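Long-range contact in capsular polysaccharide biosynthesis protein (Burkholderia pseudomallei, PDB 4BQN), which binds coenzyme A and probably acts as an acetyltransferase in the biosynthesis of capsular polysaccharide: residues A[63-68]-A[77-82]. The protein carries 1 engineered substitution. Sequence-based numbering, arbitrary orientation.
Sequences FLYQPV and YSSVFL. With COA (coenzyme A), chain C.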
loop_
_atom_site.group_PDB
_atom_site.type_symbol
_atom_site.label_atom_id
_atom_site.label_comp_id
_atom_site.label_asym_id
_atom_site.label_seq_id
_atom_site.Cartn_x
_atom_site.Cartn_y
_atom_site.Cartn_z
ATOM N N PHE A 63 9.871 -19.160 -1.196
ATOM C CA PHE A 63 10.002 -17.803 -1.714
ATOM C C PHE A 63 8.603 -17.209 -1.643
ATOM O O PHE A 63 7.722 -17.594 -2.415
ATOM C CB PHE A 63 10.522 -17.840 -3.156
ATOM C CG PHE A 63 10.812 -16.491 -3.777
ATOM C CD1 PHE A 63 11.652 -15.566 -3.163
ATOM C CD2 PHE A 63 10.284 -16.175 -5.029
ATOM C CE1 PHE A 63 11.930 -14.341 -3.764
ATOM C CE2 PHE A 63 10.555 -14.954 -5.636
ATOM C CZ PHE A 63 11.384 -14.034 -5.006
ATOM N N LEU A 64 8.389 -16.341 -0.657
ATOM C CA LEU A 64 7.143 -15.578 -0.565
ATOM C C LEU A 64 7.391 -14.282 -1.296
ATOM O O LEU A 64 8.363 -13.591 -1.030
ATOM C CB LEU A 64 6.776 -15.278 0.891
ATOM C CG LEU A 64 6.223 -16.410 1.754
ATOM C CD1 LEU A 64 6.216 -16.008 3.222
ATOM C CD2 LEU A 64 4.827 -16.826 1.303
ATOM N N TYR A 65 6.520 -13.951 -2.240
ATOM C CA TYR A 65 6.797 -12.779 -3.051
ATOM C C TYR A 65 5.519 -12.092 -3.476
ATOM O O TYR A 65 4.459 -12.721 -3.577
ATOM C CB TYR A 65 7.629 -13.169 -4.296
ATOM C CG TYR A 65 6.840 -13.985 -5.286
ATOM C CD1 TYR A 65 6.699 -15.373 -5.132
ATOM C CD2 TYR A 65 6.172 -13.364 -6.337
ATOM C CE1 TYR A 65 5.925 -16.116 -6.012
ATOM C CE2 TYR A 65 5.394 -14.099 -7.225
ATOM C CZ TYR A 65 5.272 -15.466 -7.048
ATOM O OH TYR A 65 4.506 -16.180 -7.933
ATOM N N GLN A 66 5.630 -10.805 -3.761
ATOM C CA GLN A 66 4.528 -10.081 -4.364
ATOM C C GLN A 66 4.776 -9.944 -5.853
ATOM O O GLN A 66 5.935 -9.857 -6.286
ATOM C CB GLN A 66 4.394 -8.704 -3.721
ATOM C CG GLN A 66 4.093 -8.804 -2.232
ATOM C CD GLN A 66 3.884 -7.466 -1.569
ATOM O OE1 GLN A 66 4.743 -6.591 -1.640
ATOM N NE2 GLN A 66 2.743 -7.298 -0.900
ATOM N N PRO A 67 3.707 -9.916 -6.659
ATOM C CA PRO A 67 3.899 -9.723 -8.098
ATOM C C PRO A 67 4.632 -8.413 -8.447
ATOM O O PRO A 67 4.293 -7.353 -7.922
ATOM C CB PRO A 67 2.461 -9.682 -8.624
ATOM C CG PRO A 67 1.694 -10.559 -7.682
ATOM C CD PRO A 67 2.292 -10.176 -6.335
ATOM N N VAL A 68 5.643 -8.506 -9.309
ATOM C CA VAL A 68 6.381 -7.325 -9.780
ATOM C C VAL A 68 6.632 -7.507 -11.264
ATOM O O VAL A 68 7.304 -8.452 -11.679
ATOM C CB VAL A 68 7.742 -7.125 -9.055
ATOM C CG1 VAL A 68 8.453 -5.887 -9.600
ATOM C CG2 VAL A 68 7.567 -7.005 -7.548
ATOM N N TYR A 77 14.299 -7.645 -11.758
ATOM C CA TYR A 77 13.533 -7.359 -10.542
ATOM C C TYR A 77 12.138 -7.969 -10.595
ATOM O O TYR A 77 11.376 -7.862 -9.633
ATOM C CB TYR A 77 13.428 -5.845 -10.330
ATOM C CG TYR A 77 14.780 -5.177 -10.316
ATOM C CD1 TYR A 77 15.538 -5.126 -9.147
ATOM C CD2 TYR A 77 15.323 -4.634 -11.481
ATOM C CE1 TYR A 77 16.789 -4.544 -9.133
ATOM C CE2 TYR A 77 16.579 -4.052 -11.478
ATOM C CZ TYR A 77 17.305 -4.013 -10.293
ATOM O OH TYR A 77 18.558 -3.444 -10.256
ATOM N N SER A 78 11.792 -8.586 -11.724
ATOM C CA SER A 78 10.439 -9.113 -11.915
ATOM C C SER A 78 10.223 -10.416 -11.150
ATOM O O SER A 78 11.145 -11.236 -11.009
ATOM C CB SER A 78 10.128 -9.288 -13.400
ATOM O OG SER A 78 10.856 -10.376 -13.949
ATOM N N SER A 79 9.007 -10.606 -10.643
ATOM C CA SER A 79 8.724 -11.810 -9.870
ATOM C C SER A 79 8.847 -13.092 -10.698
ATOM O O SER A 79 9.337 -14.103 -10.199
ATOM C CB SER A 79 7.356 -11.714 -9.192
ATOM O OG SER A 79 6.332 -11.382 -10.119
ATOM N N VAL A 80 8.438 -13.039 -11.965
ATOM C CA VAL A 80 8.558 -14.195 -12.866
ATOM C C VAL A 80 10.019 -14.656 -12.963
ATOM O O VAL A 80 10.312 -15.846 -12.852
ATOM C CB VAL A 80 7.990 -13.866 -14.262
ATOM C CG1 VAL A 80 8.532 -14.812 -15.327
ATOM C CG2 VAL A 80 6.469 -13.922 -14.224
ATOM N N PHE A 81 10.932 -13.713 -13.153
ATOM C CA PHE A 81 12.328 -14.047 -13.387
ATOM C C PHE A 81 12.970 -14.559 -12.104
ATOM O O PHE A 81 13.709 -15.545 -12.120
ATOM C CB PHE A 81 13.057 -12.807 -13.912
ATOM C CG PHE A 81 14.484 -13.048 -14.307
ATOM C CD1 PHE A 81 14.793 -13.737 -15.480
ATOM C CD2 PHE A 81 15.529 -12.552 -13.530
ATOM C CE1 PHE A 81 16.113 -13.933 -15.861
ATOM C CE2 PHE A 81 16.848 -12.743 -13.913
ATOM C CZ PHE A 81 17.139 -13.439 -15.076
ATOM N N LEU A 82 12.683 -13.905 -10.986
ATOM C CA LEU A 82 13.247 -14.321 -9.712
ATOM C C LEU A 82 12.764 -15.710 -9.295
ATOM O O LEU A 82 13.573 -16.550 -8.899
ATOM C CB LEU A 82 12.951 -13.279 -8.630
ATOM C CG LEU A 82 13.667 -11.938 -8.856
ATOM C CD1 LEU A 82 13.008 -10.843 -8.035
ATOM C CD2 LEU A 82 15.157 -12.032 -8.554
HETATM N N1A COA C . -5.537 0.040 -6.936
HETATM C C2A COA C . -5.062 1.113 -7.618
HETATM N N3A COA C . -3.769 1.233 -7.968
HETATM C C4A COA C . -2.904 0.238 -7.669
HETATM C C5A COA C . -3.353 -0.947 -6.947
HETATM C C6A COA C . -4.762 -1.004 -6.581
HETATM N N6A COA C . -5.240 -2.068 -5.903
HETATM N N7A COA C . -2.291 -1.768 -6.774
HETATM C C8A COA C . -1.233 -1.154 -7.361
HETATM N N9A COA C . -1.600 0.046 -7.865
HETATM C C1B COA C . -0.783 1.005 -8.620
HETATM C C2B COA C . 0.675 1.095 -8.204
HETATM O O2B COA C . 0.831 2.026 -7.132
HETATM C C3B COA C . 1.291 1.566 -9.512
HETATM O O3B COA C . 0.988 2.968 -9.636
HETATM P P3B COA C . 1.692 3.909 -10.733
HETATM O O7A COA C . 1.205 5.289 -10.367
HETATM O O8A COA C . 3.167 3.717 -10.501
HETATM O O9A COA C . 1.219 3.421 -12.082
HETATM C C4B COA C . 0.490 0.804 -10.566
HETATM O O4B COA C . -0.760 0.484 -9.952
HETATM C C5B COA C . 1.165 -0.473 -11.067
HETATM O O5B COA C . 1.438 -1.280 -9.928
HETATM P P1A COA C . 1.125 -2.836 -9.899
HETATM O O1A COA C . 1.399 -3.289 -8.495
HETATM O O2A COA C . -0.235 -3.119 -10.465
HETATM O O3A COA C . 2.156 -3.524 -10.908
HETATM P P2A COA C . 3.761 -3.586 -11.041
HETATM O O4A COA C . 4.129 -2.872 -12.318
HETATM O O5A COA C . 4.112 -5.043 -10.926
HETATM O O6A COA C . 4.364 -2.765 -9.818
HETATM C CBP COA C . 5.028 -2.105 -7.610
HETATM C CCP COA C . 4.587 -3.274 -8.488
HETATM C CDP COA C . 5.274 -2.580 -6.183
HETATM C CEP COA C . 6.357 -1.596 -8.141
HETATM C CAP COA C . 3.921 -1.020 -7.673
HETATM O OAP COA C . 2.756 -1.474 -6.982
HETATM C C9P COA C . 4.262 0.372 -7.163
HETATM O O9P COA C . 4.824 1.178 -7.893
HETATM N N8P COA C . 3.875 0.708 -5.927
HETATM C C7P COA C . 4.098 2.039 -5.378
HETATM C C6P COA C . 5.528 2.331 -4.961
HETATM C C5P COA C . 5.912 1.358 -3.880
HETATM O O5P COA C . 6.433 0.286 -4.147
HETATM N N4P COA C . 5.644 1.752 -2.648
HETATM C C3P COA C . 5.948 0.929 -1.512
HETATM C C2P COA C . 4.689 0.679 -0.716
HETATM S S1P COA C . 4.945 -0.750 0.260
HETATM O O HOH W 1 6.942 -10.786 -13.309
#
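Tyr65 CB sits over one face of the Phe63 ring, 3.7 Å from its plane and nearer the rim than the centre, while the Tyr65 ring receives Phe63 O in plane at its edge. With CG anti to the backbone N (chi1 -175°), the Phe63 ring has its CZ 4.0 Å from Leu82 CB, the two side chains crossing obliquely. Tyr65 instead holds CG between its backbone N and carbonyl carbon (chi1 69°), which brings CD2 to 3.5 Å from Ser79 CB. Beyond the strand end the contact turns polar. Val68 N donates an almost straight bond (172°) to Ser79 OG, 3.1 Å away, and Ser79 N returns one of 2.9 Å to a lone pair of Val68 O in the carbonyl plane. That oxygen also accepts from a water, which in turn takes the N-H of Val80. Ser78 is the N-cap, its OG accepting weakly from Phe81 N and also hydrogen-bonded to Glu75 O. Asp173 ties the two sides together, hydrogen-bonded through OD1 to Ser79 OG and through OD2 to Tyr65 OH. Val68 CA lies 3.4 Å from O5A of the coenzyme A diphosphate, and the next amide, Ser69 N, is hydrogen-bonded to the cofactor. The paired Val68–Ser79 bonds thus join the loop leaving the parallel sheet to a helix start, and would restrain the backbone beside the diphosphate.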